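PDB 3AJX: 3-hexulose-6-phosphate synthase from Mycobacterium gastri, which is a HUMPS-family synthase built as an eight-stranded beta/alpha (TIM) barrel that holds a magnesium ion and pairs with a second copy of itself. Local coordinates for residues V5-L10 with D27-G32; K21-V26 with K49-K54; V108-I113 with K129-H134; T118-V123 with A157-S162. The protein carries 1 engineered substitution. All blocks are in the same frame, centred on the assembly; numbering follows the deposited sequence.

Contact 1: residues V5-L10 with D27-G32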
loop_
_atom_site.group_PDB
_atom_site.type_symbol
_atom_site.label_atom_id
_atom_site.label_comp_id
_atom_site.label_asym_id
_atom_site.label_seq_id
_atom_site.Cartn_x
_atom_site.Cartn_y
_atom_site.Cartn_z
ATOM N N VAL A 5 -10.927 8.232 -14.107
ATOM C CA VAL A 5 -10.190 9.368 -13.563
ATOM C C VAL A 5 -9.511 8.948 -12.261
ATOM O O VAL A 5 -10.156 8.443 -11.343
ATOM C CB VAL A 5 -11.110 10.596 -13.293
ATOM C CG1 VAL A 5 -12.258 10.219 -12.367
ATOM C CG2 VAL A 5 -10.287 11.726 -12.680
ATOM N N ALA A 6 -8.197 9.128 -12.202
ATOM C CA ALA A 6 -7.443 8.777 -11.005
ATOM C C ALA A 6 -7.322 10.018 -10.133
ATOM O O ALA A 6 -6.512 10.908 -10.414
ATOM C CB ALA A 6 -6.058 8.259 -11.385
ATOM N N ILE A 7 -8.140 10.083 -9.085
ATOM C CA ILE A 7 -8.107 11.224 -8.177
ATOM C C ILE A 7 -7.011 11.005 -7.137
ATOM O O ILE A 7 -7.257 10.500 -6.041
ATOM C CB ILE A 7 -9.469 11.419 -7.470
ATOM C CG1 ILE A 7 -10.574 11.593 -8.515
ATOM C CG2 ILE A 7 -9.414 12.649 -6.568
ATOM C CD1 ILE A 7 -11.953 11.848 -7.935
ATOM N N ASP A 8 -5.790 11.378 -7.503
ATOM C CA ASP A 8 -4.643 11.220 -6.627
ATOM C C ASP A 8 -4.393 12.499 -5.841
ATOM O O ASP A 8 -3.288 13.045 -5.850
ATOM C CB ASP A 8 -3.416 10.841 -7.462
ATOM C CG ASP A 8 -3.500 9.427 -8.004
ATOM O OD1 ASP A 8 -2.928 9.153 -9.081
ATOM O OD2 ASP A 8 -4.134 8.577 -7.343
ATOM N N LEU A 9 -5.439 12.974 -5.171
ATOM C CA LEU A 9 -5.364 14.189 -4.371
ATOM C C LEU A 9 -5.262 13.830 -2.890
ATOM O O LEU A 9 -5.172 12.651 -2.543
ATOM C CB LEU A 9 -6.590 15.064 -4.636
ATOM C CG LEU A 9 -6.732 15.492 -6.104
ATOM C CD1 LEU A 9 -7.975 16.348 -6.274
ATOM C CD2 LEU A 9 -5.488 16.255 -6.538
ATOM N N LEU A 10 -5.286 14.829 -2.011
ATOM C CA LEU A 10 -5.129 14.551 -0.585
ATOM C C LEU A 10 -6.279 14.875 0.365
ATOM O O LEU A 10 -6.136 14.707 1.577
ATOM C CB LEU A 10 -3.858 15.233 -0.073
ATOM C CG LEU A 10 -2.554 14.838 -0.773
ATOM C CD1 LEU A 10 -1.400 15.625 -0.168
ATOM C CD2 LEU A 10 -2.314 13.339 -0.629
ATOM N N ASP A 27 -16.399 6.831 -16.707
ATOM C CA ASP A 27 -17.134 5.621 -16.357
ATOM C C ASP A 27 -16.738 5.162 -14.960
ATOM O O ASP A 27 -17.555 4.629 -14.208
ATOM C CB ASP A 27 -16.800 4.508 -17.349
ATOM C CG ASP A 27 -17.089 4.899 -18.775
ATOM O OD1 ASP A 27 -18.280 4.955 -19.140
ATOM O OD2 ASP A 27 -16.127 5.160 -19.527
ATOM N N ILE A 28 -15.474 5.390 -14.620
ATOM C CA ILE A 28 -14.935 4.972 -13.336
ATOM C C ILE A 28 -14.275 6.127 -12.606
ATOM O O ILE A 28 -13.517 6.894 -13.200
ATOM C CB ILE A 28 -13.884 3.850 -13.544
ATOM C CG1 ILE A 28 -14.538 2.664 -14.254
ATOM C CG2 ILE A 28 -13.279 3.423 -12.208
ATOM C CD1 ILE A 28 -13.563 1.579 -14.641
ATOM N N ILE A 29 -14.587 6.257 -11.320
ATOM C CA ILE A 29 -13.990 7.292 -10.485
ATOM C C ILE A 29 -13.070 6.589 -9.496
ATOM O O ILE A 29 -13.525 5.826 -8.641
ATOM C CB ILE A 29 -15.048 8.074 -9.687
ATOM C CG1 ILE A 29 -15.976 8.814 -10.648
ATOM C CG2 ILE A 29 -14.366 9.072 -8.759
ATOM C CD1 ILE A 29 -17.173 9.446 -9.966
ATOM N N GLU A 30 -11.774 6.841 -9.631
ATOM C CA GLU A 30 -10.781 6.233 -8.756
ATOM C C GLU A 30 -10.342 7.145 -7.621
ATOM O O GLU A 30 -10.056 8.322 -7.837
ATOM C CB GLU A 30 -9.533 5.845 -9.554
ATOM C CG GLU A 30 -8.347 5.450 -8.681
ATOM C CD GLU A 30 -7.036 5.428 -9.441
ATOM O OE1 GLU A 30 -7.049 5.069 -10.635
ATOM O OE2 GLU A 30 -5.991 5.766 -8.839
ATOM N N LEU A 31 -10.300 6.586 -6.416
ATOM C CA LEU A 31 -9.824 7.309 -5.242
ATOM C C LEU A 31 -8.397 6.785 -5.105
ATOM O O LEU A 31 -8.184 5.609 -4.801
ATOM C CB LEU A 31 -10.641 6.955 -3.993
ATOM C CG LEU A 31 -12.124 7.349 -3.930
ATOM C CD1 LEU A 31 -12.273 8.828 -4.261
ATOM C CD2 LEU A 31 -12.926 6.511 -4.900
ATOM N N GLY A 32 -7.429 7.657 -5.353
ATOM C CA GLY A 32 -6.034 7.262 -5.299
ATOM C C GLY A 32 -5.526 6.757 -3.967
ATOM O O GLY A 32 -6.118 7.003 -2.918
HETATM O O HOH W 1 -3.262 6.658 -9.259
#
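Strands 2-7 and 28-31 run parallel at this point, their short axes 4.8 Å apart and 22° off alignment, with Ala-6 level with Glu-30. Four backbone bonds zip them together: Val-5 N to Ile-28 O, Glu-30 N to Val-5 O, Ile-7 N to Glu-30 O and Gly-32 N to Ile-7 O. The first lies in the carbonyl plane of Ile-28, whereas the last reaches Ile-7 O from above its plane, just where Gly-32 takes the N-cap of the next helix. Val-5, Ile-7 and Ile-29 occupy the outer face of this TIM-barrel sheet. Ile-7 and Ile-29 run alongside each other in the same direction, with CD1 of Ile-7 3.8 Å from CG2 of Ile-29. Helix 12-22 covers Ile-7, and helix 42-50 covers Ile-29. The other face, with Ala-6 and Glu-30, looks into the barrel, and Asp-8 from the loop beyond the strand adds a second acid. Glu-30 sets CG anti to its backbone N (chi1 169°) and stays extended, laying its carboxylate over the methyl of Ala-6, where OE1 is 3.4 Å from Ala-6 CB. Asp-8 crosses it obliquely, its OD2 3.7 Å from Glu-30 OE2 and 3.1 Å from CA of Gly-32. Water 1 sits between the acids, 2.5 Å from Asp-8 OD1 and 2.9 Å from Glu-30 OE2. Glu-30 belongs to the magnesium site together with Asp-59 of strand 55-62. Two carboxylates this close would repel if both were charged; the metal and the shared water probably offset that and help keep Glu-30 ionised.

Contact 2: residues K21-V26 with K49-K54; sequences KVAEYV and KAHPDK
Lys-54 stretches its butyl chain along Ala-23 and ends over the 3-10 turn that follows helix 12-22, overlapping that residue's carbonyl and Val-26 O. On the outer layer of the TIM barrel, the contact joins the C-terminal end of helix 12-22 to the turn after helix 42-50. The lysine starts with CG anti to its carbonyl carbon, bends at chi2 (-69°) and then runs straight, which carries NZ between two backbone oxygens. CE comes along too, 3.1 Å from Ala-23 O. His-51, where the chain leaves helix 42-50, opens a type I beta turn closed by Lys-54 N on His-51 O at 3.1 Å, so the turn brings both residues to the same neighbour. The imidazole meets Ala-23 obliquely: the methyl CB is 3.6 Å from ND1 and equally close to CE1. Beneath them, Ile-29 of strand 28-31 packs on both His-51 and Lys-54, while Val-26 reaches inward to Leu-3 and Val-5 of strand 2-7. A second lysine, Lys-48, secures the turn from within its own helix by bonding to Pro-52 O and Lys-54 O. The ammonium gives the carbonyls at this helix end a positive partner, which probably suits the negative end of the helix dipole. Ala-23 O serves two donors, Val-26 N at 3.2 Å within the 3-10 turn and Lys-54 NZ at 2.9 Å from above the carbonyl plane. The bond to Val-26 O is more direct, with Lys-54 NZ 2.8 Å away and nearly along the C=O axis (172°).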
loop_
_atom_site.group_PDB
_atom_site.type_symbol
_atom_site.label_atom_id
_atom_site.label_comp_id
_atom_site.label_asym_id
_atom_site.label_seq_id
_atom_site.Cartn_x
_atom_site.Cartn_y
_atom_site.Cartn_z
ATOM N N LYS A 21 -16.963 17.813 -11.198
ATOM C CA LYS A 21 -16.663 18.442 -12.483
ATOM C C LYS A 21 -16.427 17.475 -13.641
ATOM O O LYS A 21 -16.671 17.822 -14.798
ATOM C CB LYS A 21 -15.428 19.336 -12.353
ATOM C CG LYS A 21 -15.537 20.427 -11.309
ATOM C CD LYS A 21 -14.268 21.258 -11.280
ATOM C CE LYS A 21 -14.348 22.355 -10.231
ATOM N NZ LYS A 21 -13.114 23.187 -10.214
ATOM N N VAL A 22 -15.956 16.268 -13.342
ATOM C CA VAL A 22 -15.653 15.303 -14.399
ATOM C C VAL A 22 -16.511 14.040 -14.466
ATOM O O VAL A 22 -16.424 13.293 -15.438
ATOM C CB VAL A 22 -14.168 14.858 -14.319
ATOM C CG1 VAL A 22 -13.266 16.077 -14.289
ATOM C CG2 VAL A 22 -13.939 13.991 -13.082
ATOM N N ALA A 23 -17.336 13.803 -13.448
ATOM C CA ALA A 23 -18.177 12.605 -13.393
ATOM C C ALA A 23 -18.925 12.264 -14.682
ATOM O O ALA A 23 -18.946 11.109 -15.113
ATOM C CB ALA A 23 -19.171 12.729 -12.243
ATOM N N GLU A 24 -19.542 13.269 -15.292
ATOM C CA GLU A 24 -20.310 13.061 -16.515
ATOM C C GLU A 24 -19.494 12.551 -17.699
ATOM O O GLU A 24 -20.053 12.001 -18.647
ATOM C CB GLU A 24 -21.018 14.363 -16.906
ATOM C CG GLU A 24 -20.078 15.543 -17.084
ATOM C CD GLU A 24 -20.815 16.863 -17.219
ATOM O OE1 GLU A 24 -21.533 17.048 -18.226
ATOM O OE2 GLU A 24 -20.677 17.714 -16.310
ATOM N N TYR A 25 -18.177 12.722 -17.643
ATOM C CA TYR A 25 -17.313 12.294 -18.738
ATOM C C TYR A 25 -16.565 10.989 -18.490
ATOM O O TYR A 25 -15.869 10.493 -19.377
ATOM C CB TYR A 25 -16.297 13.392 -19.059
ATOM C CG TYR A 25 -16.928 14.737 -19.323
ATOM C CD1 TYR A 25 -16.779 15.788 -18.420
ATOM C CD2 TYR A 25 -17.694 14.951 -20.465
ATOM C CE1 TYR A 25 -17.380 17.021 -18.649
ATOM C CE2 TYR A 25 -18.300 16.178 -20.704
ATOM C CZ TYR A 25 -18.140 17.207 -19.793
ATOM O OH TYR A 25 -18.749 18.417 -20.024
ATOM N N VAL A 26 -16.707 10.429 -17.295
ATOM C CA VAL A 26 -16.000 9.193 -16.966
ATOM C C VAL A 26 -16.914 8.048 -16.561
ATOM O O VAL A 26 -18.047 8.257 -16.120
ATOM C CB VAL A 26 -14.989 9.414 -15.821
ATOM C CG1 VAL A 26 -14.025 10.530 -16.187
ATOM C CG2 VAL A 26 -15.727 9.737 -14.532
ATOM N N LYS A 49 -21.553 8.053 -2.525
ATOM C CA LYS A 49 -22.831 8.664 -2.172
ATOM C C LYS A 49 -23.182 9.791 -3.141
ATOM O O LYS A 49 -24.342 9.951 -3.526
ATOM C CB LYS A 49 -22.783 9.213 -0.742
ATOM C CG LYS A 49 -24.106 9.799 -0.267
ATOM C CD LYS A 49 -23.979 10.435 1.108
ATOM C CE LYS A 49 -25.287 11.093 1.524
ATOM N NZ LYS A 49 -25.148 11.846 2.799
ATOM N N ALA A 50 -22.176 10.566 -3.535
ATOM C CA ALA A 50 -22.377 11.680 -4.457
ATOM C C ALA A 50 -22.525 11.223 -5.910
ATOM O O ALA A 50 -23.059 11.955 -6.745
ATOM C CB ALA A 50 -21.218 12.666 -4.340
ATOM N N HIS A 51 -22.056 10.013 -6.207
ATOM C CA HIS A 51 -22.126 9.458 -7.558
ATOM C C HIS A 51 -22.457 7.964 -7.471
ATOM O O HIS A 51 -21.673 7.108 -7.896
ATOM C CB HIS A 51 -20.781 9.667 -8.257
ATOM C CG HIS A 51 -20.325 11.093 -8.260
ATOM N ND1 HIS A 51 -20.800 12.026 -9.157
ATOM C CD2 HIS A 51 -19.488 11.762 -7.430
ATOM C CE1 HIS A 51 -20.278 13.208 -8.880
ATOM N NE2 HIS A 51 -19.480 13.075 -7.836
ATOM N N PRO A 52 -23.645 7.635 -6.938
ATOM C CA PRO A 52 -24.120 6.261 -6.767
ATOM C C PRO A 52 -24.173 5.370 -8.002
ATOM O O PRO A 52 -24.052 4.154 -7.886
ATOM C CB PRO A 52 -25.495 6.452 -6.129
ATOM C CG PRO A 52 -25.952 7.744 -6.722
ATOM C CD PRO A 52 -24.714 8.596 -6.612
ATOM N N ASP A 53 -24.347 5.956 -9.179
ATOM C CA ASP A 53 -24.420 5.147 -10.385
ATOM C C ASP A 53 -23.128 5.121 -11.195
ATOM O O ASP A 53 -23.118 4.727 -12.360
ATOM C CB ASP A 53 -25.597 5.601 -11.250
ATOM C CG ASP A 53 -26.929 5.447 -10.532
ATOM O OD1 ASP A 53 -27.127 4.402 -9.875
ATOM O OD2 ASP A 53 -27.776 6.361 -10.627
ATOM N N LYS A 54 -22.037 5.542 -10.562
ATOM C CA LYS A 54 -20.728 5.529 -11.198
ATOM C C LYS A 54 -19.940 4.409 -10.535
ATOM O O LYS A 54 -20.188 4.078 -9.377
ATOM C CB LYS A 54 -19.997 6.855 -10.977
ATOM C CG LYS A 54 -20.552 8.023 -11.772
ATOM C CD LYS A 54 -20.275 7.861 -13.254
ATOM C CE LYS A 54 -20.890 8.994 -14.049
ATOM N NZ LYS A 54 -20.669 8.838 -15.510
#

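Contact 3: residues V108-I113 with K129-H134; sequences VDLIGI and KFVEMH
This contact closes a beta-alpha-beta unit of the TIM barrel, strand 105-109, helix 116-125 and strand 130-134, at the mouth where the magnesium lies. The strands are parallel and joined by Val-108 N to Phe-130 O, Glu-132 N to Val-108 O and Leu-110 N to Glu-132 O. Asp-109 and Glu-132 point side by side into the barrel, OD2 of the first 3.7 Å from OE2 of the second. Water 2 donates to both, to Asp-109 OD2 at 3.1 Å and to Glu-132 OE2 at 2.6 Å, which probably eases the repulsion. His-134 gives its ND1 proton to the syn lone pair of Asp-109 OD2, 3.0 Å away and close to straight (163°), with ring and carboxylate nearly coplanar. Asp-109 OD1 takes the backbone N of Ile-111 at 2.9 Å, an Asx turn that, with the His-134 bond, helps hold the carboxylate's rotation. Over one face of the imidazole comes Ile-111 CD1, a CH-pi contact 4.2 Å from the ring centroid of His-134. On the sheet's other side, Leu-110 CD1 rests against Val-131 CB and the methyl CE of Met-133, both 3.8 Å off. Ile-111, in the loop after strand 105-109, packs on Asp-64 of the second subunit. Helix 116-125 covers the outer side through Val-123, Arg-119 and Lys-116; inside, Glu-132 and His-134 touch Ala-164 of strand 161-164, and Asp-109 meets Asp-59 of strand 55-62.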
loop_
_atom_site.group_PDB
_atom_site.type_symbol
_atom_site.label_atom_id
_atom_site.label_comp_id
_atom_site.label_asym_id
_atom_site.label_seq_id
_atom_site.Cartn_x
_atom_site.Cartn_y
_atom_site.Cartn_z
ATOM N N VAL A 108 -5.967 -6.184 -10.268
ATOM C CA VAL A 108 -4.604 -6.373 -9.799
ATOM C C VAL A 108 -3.718 -5.323 -10.461
ATOM O O VAL A 108 -3.625 -5.257 -11.685
ATOM C CB VAL A 108 -4.094 -7.795 -10.118
ATOM C CG1 VAL A 108 -2.628 -7.923 -9.725
ATOM C CG2 VAL A 108 -4.933 -8.822 -9.359
ATOM N N ASP A 109 -3.099 -4.486 -9.633
ATOM C CA ASP A 109 -2.222 -3.420 -10.105
ATOM C C ASP A 109 -0.831 -4.009 -10.313
ATOM O O ASP A 109 -0.170 -4.410 -9.354
ATOM C CB ASP A 109 -2.171 -2.298 -9.063
ATOM C CG ASP A 109 -1.476 -1.059 -9.574
ATOM O OD1 ASP A 109 -0.639 -1.185 -10.488
ATOM O OD2 ASP A 109 -1.757 0.041 -9.055
ATOM N N LEU A 110 -0.387 -4.061 -11.565
ATOM C CA LEU A 110 0.915 -4.641 -11.876
ATOM C C LEU A 110 2.077 -3.656 -11.792
ATOM O O LEU A 110 3.161 -3.916 -12.318
ATOM C CB LEU A 110 0.864 -5.300 -13.262
ATOM C CG LEU A 110 -0.166 -6.436 -13.371
ATOM C CD1 LEU A 110 -0.228 -6.963 -14.797
ATOM C CD2 LEU A 110 0.200 -7.566 -12.407
ATOM N N ILE A 111 1.858 -2.533 -11.116
ATOM C CA ILE A 111 2.906 -1.533 -10.958
ATOM C C ILE A 111 4.165 -2.178 -10.365
ATOM O O ILE A 111 4.087 -2.992 -9.441
ATOM C CB ILE A 111 2.425 -0.377 -10.036
ATOM C CG1 ILE A 111 3.499 0.709 -9.943
ATOM C CG2 ILE A 111 2.094 -0.915 -8.654
ATOM C CD1 ILE A 111 3.024 1.977 -9.249
ATOM N N GLY A 112 5.321 -1.828 -10.917
ATOM C CA GLY A 112 6.574 -2.370 -10.423
ATOM C C GLY A 112 6.909 -3.791 -10.845
ATOM O O GLY A 112 7.994 -4.289 -10.532
ATOM N N ILE A 113 5.989 -4.456 -11.540
ATOM C CA ILE A 113 6.222 -5.824 -11.990
ATOM C C ILE A 113 7.073 -5.824 -13.255
ATOM O O ILE A 113 6.763 -5.127 -14.219
ATOM C CB ILE A 113 4.889 -6.551 -12.279
ATOM C CG1 ILE A 113 4.067 -6.664 -10.990
ATOM C CG2 ILE A 113 5.164 -7.933 -12.859
ATOM C CD1 ILE A 113 4.673 -7.574 -9.946
ATOM N N LYS A 129 -10.619 -9.358 -12.071
ATOM C CA LYS A 129 -11.519 -8.944 -13.149
ATOM C C LYS A 129 -10.649 -8.481 -14.312
ATOM O O LYS A 129 -10.832 -8.896 -15.462
ATOM C CB LYS A 129 -12.434 -7.811 -12.676
ATOM C CG LYS A 129 -13.380 -8.217 -11.557
ATOM C CD LYS A 129 -14.279 -9.371 -11.989
ATOM C CE LYS A 129 -15.205 -9.814 -10.868
ATOM N NZ LYS A 129 -16.023 -10.990 -11.275
ATOM N N PHE A 130 -9.710 -7.597 -14.005
ATOM C CA PHE A 130 -8.759 -7.130 -14.992
ATOM C C PHE A 130 -7.496 -6.714 -14.272
ATOM O O PHE A 130 -7.453 -6.687 -13.043
ATOM C CB PHE A 130 -9.316 -5.985 -15.871
ATOM C CG PHE A 130 -9.811 -4.776 -15.116
ATOM C CD1 PHE A 130 -11.110 -4.731 -14.619
ATOM C CD2 PHE A 130 -9.011 -3.638 -15.000
ATOM C CE1 PHE A 130 -11.615 -3.570 -14.028
ATOM C CE2 PHE A 130 -9.505 -2.467 -14.408
ATOM C CZ PHE A 130 -10.811 -2.434 -13.923
ATOM N N VAL A 131 -6.451 -6.436 -15.037
ATOM C CA VAL A 131 -5.190 -6.028 -14.448
ATOM C C VAL A 131 -4.878 -4.633 -14.938
ATOM O O VAL A 131 -5.351 -4.219 -15.996
ATOM C CB VAL A 131 -4.040 -6.984 -14.852
ATOM C CG1 VAL A 131 -4.317 -8.385 -14.325
ATOM C CG2 VAL A 131 -3.886 -7.008 -16.363
ATOM N N GLU A 132 -4.098 -3.899 -14.158
ATOM C CA GLU A 132 -3.732 -2.552 -14.545
ATOM C C GLU A 132 -2.272 -2.514 -14.956
ATOM O O GLU A 132 -1.383 -2.798 -14.150
ATOM C CB GLU A 132 -3.986 -1.575 -13.390
ATOM C CG GLU A 132 -3.735 -0.115 -13.756
ATOM C CD GLU A 132 -4.148 0.857 -12.663
ATOM O OE1 GLU A 132 -5.361 0.973 -12.385
ATOM O OE2 GLU A 132 -3.254 1.505 -12.078
ATOM N N MET A 133 -2.037 -2.217 -16.233
ATOM C CA MET A 133 -0.680 -2.096 -16.756
ATOM C C MET A 133 -0.368 -0.678 -16.322
ATOM O O MET A 133 -0.682 0.298 -17.005
ATOM C CB MET A 133 -0.674 -2.241 -18.271
ATOM C CG MET A 133 -0.978 -3.667 -18.728
ATOM S SD MET A 133 0.159 -4.846 -17.965
ATOM C CE MET A 133 -0.488 -6.420 -18.564
ATOM N N HIS A 134 0.245 -0.594 -15.150
ATOM C CA HIS A 134 0.523 0.671 -14.493
ATOM C C HIS A 134 1.984 1.081 -14.327
ATOM O O HIS A 134 2.831 0.280 -13.926
ATOM C CB HIS A 134 -0.146 0.600 -13.115
ATOM C CG HIS A 134 -0.178 1.894 -12.369
ATOM N ND1 HIS A 134 -0.582 1.973 -11.053
ATOM C CD2 HIS A 134 0.119 3.158 -12.749
ATOM C CE1 HIS A 134 -0.528 3.232 -10.657
ATOM N NE2 HIS A 134 -0.108 3.972 -11.667
HETATM O O HOH W 2 -4.118 1.891 -9.645
HETATM O O HOH W 3 5.433 -0.492 -13.581
#

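Contact 4: residues T118-V123 with A157-S162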
loop_
_atom_site.group_PDB
_atom_site.type_symbol
_atom_site.label_atom_id
_atom_site.label_comp_id
_atom_site.label_asym_id
_atom_site.label_seq_id
_atom_site.Cartn_x
_atom_site.Cartn_y
_atom_site.Cartn_z
ATOM N N THR A 118 3.230 -11.989 -17.963
ATOM C CA THR A 118 3.232 -13.272 -17.274
ATOM C C THR A 118 2.439 -13.204 -15.976
ATOM O O THR A 118 1.580 -14.047 -15.718
ATOM C CB THR A 118 4.674 -13.733 -16.968
ATOM O OG1 THR A 118 5.302 -14.123 -18.193
ATOM C CG2 THR A 118 4.684 -14.921 -16.003
ATOM N N ARG A 119 2.711 -12.192 -15.161
ATOM C CA ARG A 119 2.005 -12.070 -13.896
ATOM C C ARG A 119 0.516 -11.862 -14.136
ATOM O O ARG A 119 -0.306 -12.365 -13.379
ATOM C CB ARG A 119 2.586 -10.922 -13.065
ATOM C CG ARG A 119 2.017 -10.833 -11.656
ATOM C CD ARG A 119 2.079 -12.178 -10.932
ATOM N NE ARG A 119 1.680 -12.055 -9.530
ATOM C CZ ARG A 119 1.290 -13.072 -8.766
ATOM N NH1 ARG A 119 1.237 -14.301 -9.258
ATOM N NH2 ARG A 119 0.953 -12.857 -7.500
ATOM N N ALA A 120 0.173 -11.145 -15.204
ATOM C CA ALA A 120 -1.231 -10.898 -15.531
ATOM C C ALA A 120 -1.991 -12.212 -15.690
ATOM O O ALA A 120 -3.090 -12.377 -15.153
ATOM C CB ALA A 120 -1.335 -10.080 -16.817
ATOM N N GLN A 121 -1.408 -13.143 -16.440
ATOM C CA GLN A 121 -2.032 -14.437 -16.668
ATOM C C GLN A 121 -2.187 -15.204 -15.369
ATOM O O GLN A 121 -3.208 -15.851 -15.135
ATOM C CB GLN A 121 -1.203 -15.253 -17.665
ATOM C CG GLN A 121 -1.506 -14.902 -19.105
ATOM C CD GLN A 121 -2.882 -15.385 -19.535
ATOM O OE1 GLN A 121 -3.501 -14.812 -20.432
ATOM N NE2 GLN A 121 -3.359 -16.457 -18.907
ATOM N N GLU A 122 -1.172 -15.129 -14.518
ATOM C CA GLU A 122 -1.217 -15.821 -13.240
ATOM C C GLU A 122 -2.326 -15.299 -12.331
ATOM O O GLU A 122 -3.067 -16.085 -11.738
ATOM C CB GLU A 122 0.136 -15.704 -12.536
ATOM C CG GLU A 122 1.221 -16.535 -13.207
ATOM C CD GLU A 122 2.604 -16.249 -12.676
ATOM O OE1 GLU A 122 2.731 -15.492 -11.694
ATOM O OE2 GLU A 122 3.576 -16.794 -13.242
ATOM N N VAL A 123 -2.455 -13.980 -12.225
ATOM C CA VAL A 123 -3.482 -13.415 -11.349
ATOM C C VAL A 123 -4.878 -13.506 -11.951
ATOM O O VAL A 123 -5.872 -13.506 -11.226
ATOM C CB VAL A 123 -3.166 -11.949 -10.963
ATOM C CG1 VAL A 123 -1.773 -11.871 -10.359
ATOM C CG2 VAL A 123 -3.298 -11.040 -12.171
ATOM N N ALA A 157 -0.380 -10.000 -22.707
ATOM C CA ALA A 157 -1.047 -10.586 -21.550
ATOM C C ALA A 157 -2.301 -11.388 -21.876
ATOM O O ALA A 157 -2.545 -12.433 -21.274
ATOM C CB ALA A 157 -1.391 -9.492 -20.545
ATOM N N ARG A 158 -3.094 -10.900 -22.822
ATOM C CA ARG A 158 -4.332 -11.575 -23.190
ATOM C C ARG A 158 -5.220 -11.726 -21.948
ATOM O O ARG A 158 -5.792 -12.786 -21.672
ATOM C CB ARG A 158 -4.022 -12.930 -23.836
ATOM C CG ARG A 158 -3.337 -12.793 -25.192
ATOM C CD ARG A 158 -2.925 -14.140 -25.757
ATOM N NE ARG A 158 -2.388 -14.039 -27.114
ATOM C CZ ARG A 158 -1.229 -13.472 -27.433
ATOM N NH1 ARG A 158 -0.461 -12.940 -26.494
ATOM N NH2 ARG A 158 -0.832 -13.447 -28.697
ATOM N N VAL A 159 -5.305 -10.628 -21.199
ATOM C CA VAL A 159 -6.110 -10.522 -19.985
ATOM C C VAL A 159 -6.748 -9.133 -20.034
ATOM O O VAL A 159 -6.083 -8.170 -20.416
ATOM C CB VAL A 159 -5.227 -10.599 -18.715
ATOM C CG1 VAL A 159 -6.071 -10.377 -17.479
ATOM C CG2 VAL A 159 -4.520 -11.948 -18.646
ATOM N N PRO A 160 -8.039 -9.008 -19.673
ATOM C CA PRO A 160 -8.639 -7.668 -19.719
ATOM C C PRO A 160 -7.741 -6.710 -18.947
ATOM O O PRO A 160 -7.329 -7.017 -17.826
ATOM C CB PRO A 160 -9.990 -7.873 -19.043
ATOM C CG PRO A 160 -10.341 -9.288 -19.428
ATOM C CD PRO A 160 -9.021 -10.014 -19.224
ATOM N N PHE A 161 -7.435 -5.553 -19.529
ATOM C CA PHE A 161 -6.541 -4.623 -18.846
ATOM C C PHE A 161 -6.848 -3.148 -19.010
ATOM O O PHE A 161 -7.552 -2.731 -19.931
ATOM C CB PHE A 161 -5.089 -4.861 -19.289
ATOM C CG PHE A 161 -4.798 -4.433 -20.712
ATOM C CD1 PHE A 161 -5.189 -5.224 -21.791
ATOM C CD2 PHE A 161 -4.131 -3.237 -20.968
ATOM C CE1 PHE A 161 -4.915 -4.829 -23.104
ATOM C CE2 PHE A 161 -3.854 -2.830 -22.275
ATOM C CZ PHE A 161 -4.247 -3.630 -23.347
ATOM N N SER A 162 -6.302 -2.367 -18.088
ATOM C CA SER A 162 -6.435 -0.921 -18.111
ATOM C C SER A 162 -5.006 -0.403 -18.218
ATOM O O SER A 162 -4.054 -1.132 -17.932
ATOM C CB SER A 162 -7.089 -0.411 -16.823
ATOM O OG SER A 162 -6.302 -0.716 -15.686
#
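The guanidinium of Arg-119 carries Val-123 CG1 over one face, 3.5 Å above its plane, and near that plane NH1 forms a salt bridge to Glu-122 OE1, 3.1 Å away, through the anti lone pair. The Phe-161 ring has Val-159 O at its edge, in plane. Between these flanks, helix 116-125 of the TIM barrel packs against the link from helix 148-157 to strand 161-164, so two helices of the outer layer are brought together. The backbones come nearest at two alanines: CB of Ala-120 lies 3.8 Å from CB of Ala-157, and their CA atoms are 6.0 Å apart. Ala-157 is the last residue of its helix, and Arg-158 then turns the chain with a positive phi (57°), after which the side chain of Val-159 points toward helix 116-125. Arg-158 itself leads outward, and its NH1 bonds to Lys-156 O. Gln-121 leans across the same helix end, its chain bent at chi2 (-71°) so that CG comes within 3.4 Å of Ala-157 O. Arg-119 faces elsewhere, held by Asp-89 and by Gly-85 O and lying on Ile-92 of helix 89-102. Inward, Val-123 touches Val-131 and Ala-157 touches Met-133, both on strand 130-134, which backs the pair of helices. Val-159 has CG1 anti to its backbone N (176°), so the other branch, CG2, does the touching: it lies 4.1 Å from Ala-120 CB and 3.8 Å from Ala-120 O.

In the fold
Following the chain from the N terminus, contact 1 closes the loop from strand 2-7 through helix 12-22 to strand 28-31. Contact 2 opens inside that loop and closes after helix 42-50, so the two cross; Ile-29 and Val-5 pack directly on residues of contact 2 and bind barrel wall to outer layer. Both are complete before contact 3 begins. It repeats the unit of contact 1 with strands 105-109 and 130-134, and contact 4 crosses it, ending at strand 161-164, which probably hydrogen-bonds to strand 130-134. Contacts 2 and 4 join outer elements on opposite sides of the chain's centre, and contacts 1 and 3 lie between them, their centres about 16 Å apart.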